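Local structure of ORF10 (Moritella marina, 6RIW) at residues A794-S805 with L821-K831. The protein probably condenses acyl units in polyunsaturated fatty acid synthesis, this chain being the ketosynthase-chain length factor didomain of the longer PfaC protein. Residues are numbered along the deposited sequence; the frame is centred on the assembly and turned at random.
Sequences AADVASVEAHAS and LYPSASISSVK
Glu801 reaches across to the start of the helix that follows strand 826-828: its OE2 takes the N-H of Val830 on the syn lone pair, 2.8 Å from Val830 N and nearly straight at 170°. CG lies anti to the backbone N and the chain bends at chi2 (72°), which brings the carboxylate to the turn at Val830, while OE1 forms a salt bridge with Lys848. Beside it Ser829 OG caps Lys831 N, so both of these amides are satisfied by side chains. Lys831 runs out extended past His803 and bends at its last torsion (chi4 60°), bringing NZ within 2.7 Å of His803 O, in the carbonyl plane; CE lies loosely over one face of the ring. A water joins NZ to His803 ND1. A second water bridges Glu801 OE2, Ala802 O and Ser829 OG. Ala804 CB presses on Ser829 CB at 3.5 Å, a tight fit.

Strands 797-801 and 826-828 pair in parallel: Val800 N bonds to Ser826 O, Ser828 N to Val800 O, and Ala802 N to Ser828 O at 2.9 Å. Val800 crosses the tyrosine side chain at about a right angle, CG2 3.5 Å from Tyr822 CD2, and also touches Ala825 CB. The Tyr822 ring has Val797 CG1 over one face and Leu821 CB over the other, with Ala794 O at its edge; its hydroxyl bonds to His879.

Helix 808-821 connects the two strands, a beta-alpha-beta unit of the second ketosynthase-like domain, probably the chain length factor; strand 865-870 pairs with the other edge of 797-801. Apolar groups gather on the side of Val800, Ile827 and Tyr822, polar ones on the Glu801 and Ser828 face and at the loop ends. There the helix start and Lys848, which also bonds Ser828 OG, would probably both stabilise the buried Glu801 carboxylate in its charged form.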
# COMPACT_ATOMS: atom_id res chain seq x y z
N ALA A 794 -24.21 17.31 20.34
CA ALA A 794 -24.76 17.13 19.00
C ALA A 794 -25.51 18.37 18.52
O ALA A 794 -25.48 18.69 17.33
CB ALA A 794 -25.68 15.91 18.97
N ALA A 795 -26.16 19.10 19.44
CA ALA A 795 -26.89 20.30 19.02
C ALA A 795 -25.97 21.42 18.55
O ALA A 795 -26.43 22.36 17.91
CB ALA A 795 -27.77 20.79 20.19
N ASP A 796 -24.67 21.32 18.86
CA ASP A 796 -23.69 22.30 18.42
C ASP A 796 -23.30 22.16 16.96
O ASP A 796 -22.58 23.02 16.44
CB ASP A 796 -22.43 22.18 19.29
CG ASP A 796 -22.66 22.65 20.71
OD1 ASP A 796 -23.32 23.71 20.86
OD2 ASP A 796 -22.19 21.97 21.66
N VAL A 797 -23.74 21.11 16.28
CA VAL A 797 -23.34 20.85 14.90
C VAL A 797 -24.28 21.57 13.94
O VAL A 797 -25.50 21.37 13.98
CB VAL A 797 -23.30 19.34 14.62
CG1 VAL A 797 -23.08 19.08 13.13
CG2 VAL A 797 -22.19 18.66 15.44
N ALA A 798 -23.70 22.39 13.06
CA ALA A 798 -24.47 23.22 12.14
C ALA A 798 -24.94 22.43 10.92
O ALA A 798 -26.03 22.68 10.40
CB ALA A 798 -23.62 24.40 11.67
N SER A 799 -24.12 21.51 10.43
CA SER A 799 -24.45 20.76 9.24
C SER A 799 -23.62 19.49 9.25
O SER A 799 -22.68 19.35 10.04
CB SER A 799 -24.22 21.58 7.98
OG SER A 799 -22.85 21.95 7.83
N VAL A 800 -23.98 18.55 8.37
CA VAL A 800 -23.43 17.20 8.39
C VAL A 800 -23.00 16.86 6.98
O VAL A 800 -23.79 16.98 6.04
CB VAL A 800 -24.46 16.16 8.89
CG1 VAL A 800 -23.82 14.77 8.92
CG2 VAL A 800 -24.95 16.53 10.26
N GLU A 801 -21.74 16.45 6.85
CA GLU A 801 -21.19 15.99 5.57
C GLU A 801 -21.32 14.48 5.57
O GLU A 801 -20.51 13.77 6.17
CB GLU A 801 -19.75 16.48 5.40
CG GLU A 801 -19.00 15.92 4.21
CD GLU A 801 -19.47 16.46 2.88
OE1 GLU A 801 -20.24 17.47 2.87
OE2 GLU A 801 -19.07 15.87 1.84
N ALA A 802 -22.39 13.97 4.98
CA ALA A 802 -22.61 12.53 4.99
C ALA A 802 -21.66 11.84 4.02
O ALA A 802 -21.19 12.44 3.05
CB ALA A 802 -24.06 12.21 4.61
N HIS A 803 -21.38 10.57 4.28
CA HIS A 803 -20.64 9.76 3.31
C HIS A 803 -21.41 9.70 1.99
O HIS A 803 -20.84 9.97 0.92
CB HIS A 803 -20.41 8.36 3.90
CG HIS A 803 -19.51 7.49 3.08
ND1 HIS A 803 -18.21 7.83 2.77
CD2 HIS A 803 -19.73 6.27 2.52
CE1 HIS A 803 -17.67 6.87 2.03
NE2 HIS A 803 -18.56 5.91 1.88
N ALA A 804 -22.71 9.39 2.06
CA ALA A 804 -23.64 9.40 0.92
C ALA A 804 -23.04 8.74 -0.33
O ALA A 804 -23.00 9.31 -1.42
CB ALA A 804 -24.09 10.82 0.61
N SER A 805 -22.56 7.51 -0.15
CA SER A 805 -21.85 6.82 -1.23
C SER A 805 -22.77 6.45 -2.38
O SER A 805 -22.31 6.33 -3.52
CB SER A 805 -21.21 5.55 -0.69
OG SER A 805 -22.22 4.67 -0.20
N LEU A 821 -29.05 11.71 15.25
CA LEU A 821 -27.99 12.40 15.96
C LEU A 821 -28.16 13.91 15.89
O LEU A 821 -27.96 14.61 16.89
CB LEU A 821 -26.63 12.02 15.37
CG LEU A 821 -26.10 10.65 15.78
CD1 LEU A 821 -25.03 10.14 14.79
CD2 LEU A 821 -25.54 10.70 17.19
N TYR A 822 -28.50 14.41 14.72
CA TYR A 822 -28.40 15.83 14.39
C TYR A 822 -29.71 16.29 13.75
O TYR A 822 -29.73 16.66 12.57
CB TYR A 822 -27.24 16.07 13.42
CG TYR A 822 -25.88 15.54 13.86
CD1 TYR A 822 -25.23 16.09 14.96
CD2 TYR A 822 -25.23 14.53 13.13
CE1 TYR A 822 -23.97 15.64 15.35
CE2 TYR A 822 -23.97 14.06 13.52
CZ TYR A 822 -23.34 14.64 14.63
OH TYR A 822 -22.09 14.21 15.04
N PRO A 823 -30.81 16.29 14.51
CA PRO A 823 -32.13 16.52 13.89
C PRO A 823 -32.30 17.90 13.27
O PRO A 823 -33.09 18.05 12.34
CB PRO A 823 -33.11 16.31 15.06
CG PRO A 823 -32.31 16.56 16.27
CD PRO A 823 -30.91 16.05 15.96
N SER A 824 -31.56 18.90 13.73
CA SER A 824 -31.69 20.24 13.18
C SER A 824 -30.64 20.58 12.12
O SER A 824 -30.68 21.69 11.58
CB SER A 824 -31.66 21.27 14.32
OG SER A 824 -30.36 21.43 14.84
N ALA A 825 -29.74 19.66 11.79
CA ALA A 825 -28.66 19.97 10.86
C ALA A 825 -28.99 19.50 9.45
O ALA A 825 -29.54 18.41 9.26
CB ALA A 825 -27.35 19.32 11.33
N SER A 826 -28.65 20.32 8.46
CA SER A 826 -28.81 19.91 7.07
C SER A 826 -27.72 18.90 6.70
O SER A 826 -26.60 18.95 7.21
CB SER A 826 -28.77 21.13 6.15
OG SER A 826 -27.55 21.85 6.32
N ILE A 827 -28.06 17.99 5.80
CA ILE A 827 -27.18 16.90 5.37
C ILE A 827 -26.86 17.10 3.89
O ILE A 827 -27.76 17.34 3.08
CB ILE A 827 -27.82 15.52 5.61
CG1 ILE A 827 -28.06 15.28 7.10
CG2 ILE A 827 -26.98 14.39 5.00
CD1 ILE A 827 -28.94 14.05 7.37
N SER A 828 -25.58 17.03 3.54
CA SER A 828 -25.20 17.10 2.13
C SER A 828 -23.95 16.24 1.93
O SER A 828 -23.39 15.70 2.88
CB SER A 828 -24.96 18.56 1.70
OG SER A 828 -23.74 19.06 2.25
N SER A 829 -23.51 16.12 0.67
CA SER A 829 -22.28 15.38 0.39
C SER A 829 -21.59 15.97 -0.83
O SER A 829 -22.22 16.24 -1.86
CB SER A 829 -22.53 13.89 0.13
OG SER A 829 -21.35 13.23 -0.33
N VAL A 830 -20.26 16.12 -0.72
CA VAL A 830 -19.42 16.56 -1.80
C VAL A 830 -19.50 15.61 -2.99
O VAL A 830 -19.13 15.99 -4.11
CB VAL A 830 -17.97 16.69 -1.27
CG1 VAL A 830 -17.37 15.31 -1.01
CG2 VAL A 830 -17.12 17.52 -2.22
N LYS A 831 -19.95 14.38 -2.78
CA LYS A 831 -20.03 13.45 -3.92
C LYS A 831 -21.08 13.89 -4.94
O LYS A 831 -21.01 13.50 -6.13
CB LYS A 831 -20.32 12.03 -3.44
CG LYS A 831 -19.18 11.48 -2.57
CD LYS A 831 -19.41 10.01 -2.21
CE LYS A 831 -18.32 9.46 -1.25
NZ LYS A 831 -18.31 10.26 0.03
O HOH W 1 -24.14 19.64 4.91
O HOH W 2 -19.33 13.06 1.34
O HOH W 3 -16.48 9.72 2.40